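PDB 3ZS6: periplasmic oligopeptide-binding protein from Burkholderia pseudomallei, which probably binds oligopeptides in the periplasm and delivers them to an ABC transporter for import into the cell. Local coordinates for residues 14-25 / 386-395. Numbering follows the deposited sequence. Where two conformers were deposited one is given.
Sequences EVESLDPAHIES and EFKVLMKQRH
E24 OE1 takes a nearly straight hydrogen bond of 2.8 Å from H395 NE2 and a second from Q426 NE2, tying a loop of one lobe to a helix of the other. H395 NE2 comes in on the syn side of E24 OE1, tilted 24° out of the carboxylate plane, while OE1 lies at the ring's edge, close to its plane. Within loop 14-25, E16 OE2 accepts from the backbone N of E24 and of S25, and E16 OE1 uses its syn lone pair for S25 OG (2.7 Å). Thus braced, E16 presents CB to M391 CE in one of the methionine's two modelled conformers. Beside them S25 CB meets the rim of the F387 ring at CE2 (4.0 Å). K388 CD lies 3.6 Å from E14 O; a bend at chi3 (52°) then carries the amine alongside E14, where one water joins K388 NZ to E14 OE2 and V15 O. N189 N and W186 NE1 hold the E14 carboxylate directly. E24 hydrogen-bonds the bound peptide's backbone, while S25, F387 and M391 pack against the peptide in this solute-binding cleft. Loop 14-25 links strand 6-11 to helix 26-35, capped by S25, whereas helix 387-395 follows strand 379-385 and rests F387 and L390 on strand 350-356.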
ATOM      1  N   GLU A  14       8.124   3.694 -11.976  1.00  8.70           N
ATOM      2  CA  GLU A  14       9.451   3.788 -11.361  1.00 12.77           C
ATOM      3  C   GLU A  14       9.303   3.877  -9.847  1.00 14.48           C
ATOM      4  O   GLU A  14       8.483   4.655  -9.343  1.00 14.30           O
ATOM      5  CB  GLU A  14      10.199   5.018 -11.883  1.00 15.31           C
ATOM      6  CG  GLU A  14      11.503   5.350 -11.132  1.00 11.98           C
ATOM      7  CD  GLU A  14      12.599   4.309 -11.343  1.00 17.41           C
ATOM      8  OE1 GLU A  14      12.455   3.436 -12.232  1.00 17.01           O
ATOM      9  OE2 GLU A  14      13.605   4.361 -10.607  1.00 18.71           O
ATOM     10  N   VAL A  15      10.089   3.079  -9.128  1.00 17.37           N
ATOM     11  CA  VAL A  15      10.026   3.032  -7.662  1.00 10.26           C
ATOM     12  C   VAL A  15      10.454   4.372  -7.066  1.00 16.87           C
ATOM     13  O   VAL A  15      11.373   5.012  -7.584  1.00 15.41           O
ATOM     14  CB  VAL A  15      10.927   1.895  -7.100  1.00 15.82           C
ATOM     15  CG1 VAL A  15      12.427   2.246  -7.254  1.00 14.43           C
ATOM     16  CG2 VAL A  15      10.576   1.593  -5.648  1.00 12.98           C
ATOM     17  N   GLU A  16       9.801   4.794  -5.980  1.00 12.74           N
ATOM     18  CA  GLU A  16      10.064   6.113  -5.401  1.00 18.51           C
ATOM     19  C   GLU A  16      11.393   6.154  -4.639  1.00 19.59           C
ATOM     20  O   GLU A  16      12.040   7.193  -4.557  1.00 14.05           O
ATOM     21  CB  GLU A  16       8.909   6.572  -4.491  1.00 16.79           C
ATOM     22  CG  GLU A  16       8.719   5.738  -3.212  1.00 14.76           C
ATOM     23  CD  GLU A  16       7.941   4.448  -3.443  1.00 16.12           C
ATOM     24  OE1 GLU A  16       7.597   4.153  -4.609  1.00 14.55           O
ATOM     25  OE2 GLU A  16       7.662   3.732  -2.453  1.00 15.78           O
ATOM     26  N   SER A  17      11.794   5.017  -4.085  1.00 10.53           N
ATOM     27  CA  SER A  17      13.002   4.964  -3.274  1.00 13.89           C
ATOM     28  C   SER A  17      13.311   3.511  -2.968  1.00 10.53           C
ATOM     29  O   SER A  17      12.423   2.664  -3.035  1.00 13.54           O
ATOM     30  CB  SER A  17      12.785   5.741  -1.969  1.00 16.84           C
ATOM     31  OG  SER A  17      13.882   5.629  -1.077  1.00 18.88           O
ATOM     32  N   LEU A  18      14.569   3.222  -2.650  1.00 13.20           N
ATOM     33  CA  LEU A  18      14.941   1.905  -2.153  1.00 12.72           C
ATOM     34  C   LEU A  18      15.472   2.007  -0.727  1.00 16.98           C
ATOM     35  O   LEU A  18      16.003   1.038  -0.181  1.00 15.17           O
ATOM     36  CB  LEU A  18      15.971   1.242  -3.065  1.00 19.50           C
ATOM     37  CG  LEU A  18      15.455   0.828  -4.449  1.00 26.09           C
ATOM     38  CD1 LEU A  18      16.562   0.169  -5.257  1.00 23.05           C
ATOM     39  CD2 LEU A  18      14.259  -0.106  -4.325  1.00 24.84           C
ATOM     40  N   ASP A  19      15.326   3.193  -0.137  1.00 13.95           N
ATOM     41  CA  ASP A  19      15.622   3.414   1.277  1.00 12.90           C
ATOM     42  C   ASP A  19      14.374   3.046   2.079  1.00 14.74           C
ATOM     43  O   ASP A  19      13.319   3.666   1.910  1.00 15.11           O
ATOM     44  CB  ASP A  19      15.986   4.895   1.499  1.00 12.03           C
ATOM     45  CG  ASP A  19      16.431   5.198   2.926  1.00 13.24           C
ATOM     46  OD1 ASP A  19      16.037   4.461   3.866  1.00 11.24           O
ATOM     47  OD2 ASP A  19      17.179   6.187   3.106  1.00 14.71           O
ATOM     48  N   PRO A  20      14.478   2.026   2.947  1.00 11.74           N
ATOM     49  CA  PRO A  20      13.309   1.588   3.721  1.00 12.03           C
ATOM     50  C   PRO A  20      12.559   2.742   4.378  1.00 10.81           C
ATOM     51  O   PRO A  20      11.337   2.675   4.492  1.00 13.19           O
ATOM     52  CB  PRO A  20      13.921   0.668   4.781  1.00 13.00           C
ATOM     53  CG  PRO A  20      15.091   0.057   4.068  1.00 15.38           C
ATOM     54  CD  PRO A  20      15.647   1.165   3.188  1.00  8.38           C
ATOM     55  N   ALA A  21      13.266   3.788   4.787  1.00 11.93           N
ATOM     56  CA  ALA A  21      12.620   4.914   5.454  1.00 11.24           C
ATOM     57  C   ALA A  21      11.770   5.776   4.519  1.00 18.22           C
ATOM     58  O   ALA A  21      10.950   6.576   4.976  1.00 21.67           O
ATOM     59  CB  ALA A  21      13.654   5.781   6.168  1.00 11.21           C
ATOM     60  N   HIS A  22      11.966   5.624   3.215  1.00 15.81           N
ATOM     61  CA  HIS A  22      11.226   6.444   2.262  1.00 16.71           C
ATOM     62  C   HIS A  22      10.346   5.626   1.313  1.00 15.65           C
ATOM     63  O   HIS A  22       9.779   6.161   0.359  1.00 12.82           O
ATOM     64  CB  HIS A  22      12.192   7.353   1.503  1.00 14.36           C
ATOM     65  CG  HIS A  22      12.953   8.276   2.402  1.00 16.28           C
ATOM     66  ND1 HIS A  22      12.349   9.312   3.082  1.00 17.41           N
ATOM     67  CD2 HIS A  22      14.257   8.295   2.768  1.00 20.71           C
ATOM     68  CE1 HIS A  22      13.253   9.945   3.810  1.00 22.11           C
ATOM     69  NE2 HIS A  22      14.418   9.347   3.640  1.00 18.14           N
ATOM     70  N   ILE A  23      10.229   4.330   1.587  1.00 13.33           N
ATOM     71  CA  ILE A  23       9.384   3.452   0.779  1.00 12.48           C
ATOM     72  C   ILE A  23       7.907   3.616   1.164  1.00 10.16           C
ATOM     73  O   ILE A  23       7.546   3.510   2.337  1.00 10.63           O
ATOM     74  CB  ILE A  23       9.826   1.975   0.921  1.00 11.87           C
ATOM     75  CG1 ILE A  23      11.169   1.772   0.208  1.00 14.18           C
ATOM     76  CG2 ILE A  23       8.739   1.025   0.366  1.00  9.63           C
ATOM     77  CD1 ILE A  23      11.764   0.355   0.333  1.00 13.27           C
ATOM     78  N   GLU A  24       7.059   3.891   0.179  1.00  9.48           N
ATOM     79  CA  GLU A  24       5.645   4.148   0.439  1.00 10.85           C
ATOM     80  C   GLU A  24       4.708   3.250  -0.359  1.00 12.88           C
ATOM     81  O   GLU A  24       3.548   3.071   0.020  1.00 12.28           O
ATOM     82  CB  GLU A  24       5.267   5.582   0.041  1.00 11.34           C
ATOM     83  CG  GLU A  24       5.910   6.698   0.802  1.00 19.78           C
ATOM     84  CD  GLU A  24       5.389   8.042   0.328  1.00 18.79           C
ATOM     85  OE1 GLU A  24       4.178   8.312   0.512  1.00 15.69           O
ATOM     86  OE2 GLU A  24       6.187   8.817  -0.233  1.00 16.06           O
ATOM     87  N   SER A  25       5.178   2.755  -1.502  1.00 10.89           N
ATOM     88  CA  SER A  25       4.269   2.157  -2.489  1.00  8.41           C
ATOM     89  C   SER A  25       4.318   0.636  -2.554  1.00  9.69           C
ATOM     90  O   SER A  25       5.246   0.002  -2.038  1.00 10.55           O
ATOM     91  CB  SER A  25       4.577   2.707  -3.887  1.00  9.22           C
ATOM     92  OG  SER A  25       5.777   2.137  -4.387  1.00 15.41           O
ATOM     93  N   GLU A 386       3.486  11.280 -13.871  1.00 16.92           N
ATOM     94  CA  GLU A 386       4.208  10.123 -13.359  1.00 14.57           C
ATOM     95  C   GLU A 386       3.762   9.824 -11.922  1.00 13.72           C
ATOM     96  O   GLU A 386       3.462  10.740 -11.147  1.00 12.91           O
ATOM     97  CB  GLU A 386       5.722  10.375 -13.392  1.00 15.03           C
ATOM     98  CG  GLU A 386       6.528   9.259 -12.760  1.00 36.27           C
ATOM     99  CD  GLU A 386       8.030   9.478 -12.871  1.00 46.89           C
ATOM    100  OE1 GLU A 386       8.449  10.611 -13.198  1.00 39.67           O
ATOM    101  OE2 GLU A 386       8.788   8.508 -12.634  1.00 47.61           O
ATOM    102  N   PHE A 387       3.727   8.545 -11.564  1.00  9.59           N
ATOM    103  CA  PHE A 387       3.246   8.144 -10.238  1.00 12.34           C
ATOM    104  C   PHE A 387       3.995   8.797  -9.073  1.00 14.80           C
ATOM    105  O   PHE A 387       3.373   9.210  -8.096  1.00 12.62           O
ATOM    106  CB  PHE A 387       3.268   6.619 -10.087  1.00 11.35           C
ATOM    107  CG  PHE A 387       2.682   6.134  -8.790  1.00 16.54           C
ATOM    108  CD1 PHE A 387       1.340   6.358  -8.490  1.00 17.86           C
ATOM    109  CD2 PHE A 387       3.468   5.456  -7.868  1.00 17.79           C
ATOM    110  CE1 PHE A 387       0.789   5.906  -7.288  1.00 16.36           C
ATOM    111  CE2 PHE A 387       2.930   5.006  -6.665  1.00 16.84           C
ATOM    112  CZ  PHE A 387       1.591   5.230  -6.374  1.00 14.99           C
ATOM    113  N   LYS A 388       5.323   8.879  -9.166  1.00 14.13           N
ATOM    114  CA  LYS A 388       6.128   9.505  -8.110  1.00 17.44           C
ATOM    115  C   LYS A 388       5.710  10.947  -7.883  1.00 14.65           C
ATOM    116  O   LYS A 388       5.687  11.429  -6.753  1.00 16.57           O
ATOM    117  CB  LYS A 388       7.620   9.480  -8.465  1.00 24.95           C
ATOM    118  CG  LYS A 388       8.340   8.205  -8.075  1.00 38.67           C
ATOM    119  CD  LYS A 388       9.634   8.045  -8.867  1.00 44.31           C
ATOM    120  CE  LYS A 388      10.508   9.287  -8.772  1.00 48.13           C
ATOM    121  NZ  LYS A 388      11.765   9.138  -9.571  1.00 51.30           N
ATOM    122  N   VAL A 389       5.419  11.641  -8.978  1.00 11.05           N
ATOM    123  CA  VAL A 389       4.975  13.026  -8.916  1.00 16.03           C
ATOM    124  C   VAL A 389       3.580  13.101  -8.298  1.00 15.98           C
ATOM    125  O   VAL A 389       3.303  13.955  -7.456  1.00 17.19           O
ATOM    126  CB  VAL A 389       4.975  13.670 -10.319  1.00 15.44           C
ATOM    127  CG1 VAL A 389       4.174  14.984 -10.327  1.00 11.64           C
ATOM    128  CG2 VAL A 389       6.408  13.894 -10.789  1.00 17.67           C
ATOM    129  N   LEU A 390       2.703  12.200  -8.721  1.00 10.55           N
ATOM    130  CA  LEU A 390       1.353  12.161  -8.172  1.00  7.79           C
ATOM    131  C   LEU A 390       1.421  12.000  -6.660  1.00 10.02           C
ATOM    132  O   LEU A 390       0.742  12.719  -5.932  1.00 13.60           O
ATOM    133  CB  LEU A 390       0.550  11.011  -8.784  1.00 12.02           C
ATOM    134  CG  LEU A 390      -0.900  10.909  -8.286  1.00 15.55           C
ATOM    135  CD1 LEU A 390      -1.643  12.211  -8.582  1.00 12.52           C
ATOM    136  CD2 LEU A 390      -1.603   9.720  -8.924  1.00 14.90           C
ATOM    137  N   MET A 391       2.239  11.056  -6.187  1.00  7.79           N
ATOM    138  CA  MET A 391       2.362  10.831  -4.750  0.52 11.04           C
ATOM    139  C   MET A 391       2.756  12.108  -4.016  1.00 11.64           C
ATOM    140  O   MET A 391       2.155  12.445  -2.993  1.00  9.35           O
ATOM    141  CB  MET A 391       3.350   9.704  -4.426  0.52 14.40           C
ATOM    142  CG  MET A 391       2.700   8.330  -4.281  0.52 16.34           C
ATOM    143  SD  MET A 391       3.798   7.054  -3.605  0.52 14.86           S
ATOM    144  CE  MET A 391       5.303   7.383  -4.517  0.52 17.59           C
ATOM    145  N   LYS A 392       3.754  12.817  -4.539  1.00 13.50           N
ATOM    146  CA  LYS A 392       4.205  14.065  -3.933  1.00 14.67           C
ATOM    147  C   LYS A 392       3.107  15.119  -3.968  1.00 16.75           C
ATOM    148  O   LYS A 392       2.869  15.820  -2.984  1.00 13.55           O
ATOM    149  CB  LYS A 392       5.462  14.586  -4.636  1.00 21.14           C
ATOM    150  CG  LYS A 392       6.678  13.697  -4.446  1.00 40.85           C
ATOM    151  CD  LYS A 392       7.908  14.259  -5.152  1.00 56.04           C
ATOM    152  CE  LYS A 392       9.115  13.344  -4.982  1.00 60.01           C
ATOM    153  NZ  LYS A 392      10.335  13.911  -5.621  1.00 61.96           N
ATOM    154  N   GLN A 393       2.432  15.236  -5.108  1.00 15.19           N
ATOM    155  CA  GLN A 393       1.367  16.228  -5.220  1.00 18.82           C
ATOM    156  C   GLN A 393       0.242  15.998  -4.210  1.00 14.21           C
ATOM    157  O   GLN A 393      -0.283  16.950  -3.640  1.00 13.82           O
ATOM    158  CB  GLN A 393       0.819  16.286  -6.647  1.00 17.62           C
ATOM    159  CG  GLN A 393       1.743  17.021  -7.612  1.00 23.30           C
ATOM    160  CD  GLN A 393       1.204  17.032  -9.031  1.00 35.79           C
ATOM    161  OE1 GLN A 393       0.350  16.222  -9.388  1.00 35.51           O
ATOM    162  NE2 GLN A 393       1.698  17.958  -9.846  1.00 42.76           N
ATOM    163  N   ARG A 394      -0.126  14.738  -3.988  1.00 14.38           N
ATOM    164  CA  ARG A 394      -1.162  14.423  -3.004  1.00  7.42           C
ATOM    165  C   ARG A 394      -0.709  14.806  -1.582  1.00  8.26           C
ATOM    166  O   ARG A 394      -1.467  15.418  -0.825  1.00 10.13           O
ATOM    167  CB  ARG A 394      -1.585  12.945  -3.095  1.00  8.76           C
ATOM    168  CG  ARG A 394      -2.294  12.590  -4.406  1.00  6.89           C
ATOM    169  CD  ARG A 394      -2.746  11.127  -4.479  1.00 11.11           C
ATOM    170  NE  ARG A 394      -1.749  10.181  -3.971  1.00 12.72           N
ATOM    171  CZ  ARG A 394      -1.574   8.934  -4.413  1.00 17.70           C
ATOM    172  NH1 ARG A 394      -2.310   8.464  -5.421  1.00 11.83           N
ATOM    173  NH2 ARG A 394      -0.650   8.150  -3.843  1.00 12.86           N
ATOM    174  N   HIS A 395       0.528  14.455  -1.223  1.00 11.55           N
ATOM    175  CA  HIS A 395       1.069  14.854   0.080  1.00 15.92           C
ATOM    176  C   HIS A 395       1.009  16.369   0.268  1.00 13.21           C
ATOM    177  O   HIS A 395       0.718  16.857   1.362  1.00 16.20           O
ATOM    178  CB  HIS A 395       2.523  14.373   0.260  1.00 12.76           C
ATOM    179  CG  HIS A 395       2.644  12.946   0.700  1.00 17.22           C
ATOM    180  ND1 HIS A 395       2.159  12.497   1.910  1.00 17.40           N
ATOM    181  CD2 HIS A 395       3.207  11.868   0.096  1.00 14.48           C
ATOM    182  CE1 HIS A 395       2.407  11.203   2.028  1.00 17.25           C
ATOM    183  NE2 HIS A 395       3.042  10.798   0.942  1.00 13.43           N
TER
HETATM  184  O   HOH W   1       6.952   6.780 -10.665  1.00 14.14           O
HETATM  185  O   HOH W   2       7.128   5.791 -13.794  1.00 22.37           O
HETATM  186  O   HOH W   3      13.727   6.688  -8.903  1.00 32.90           O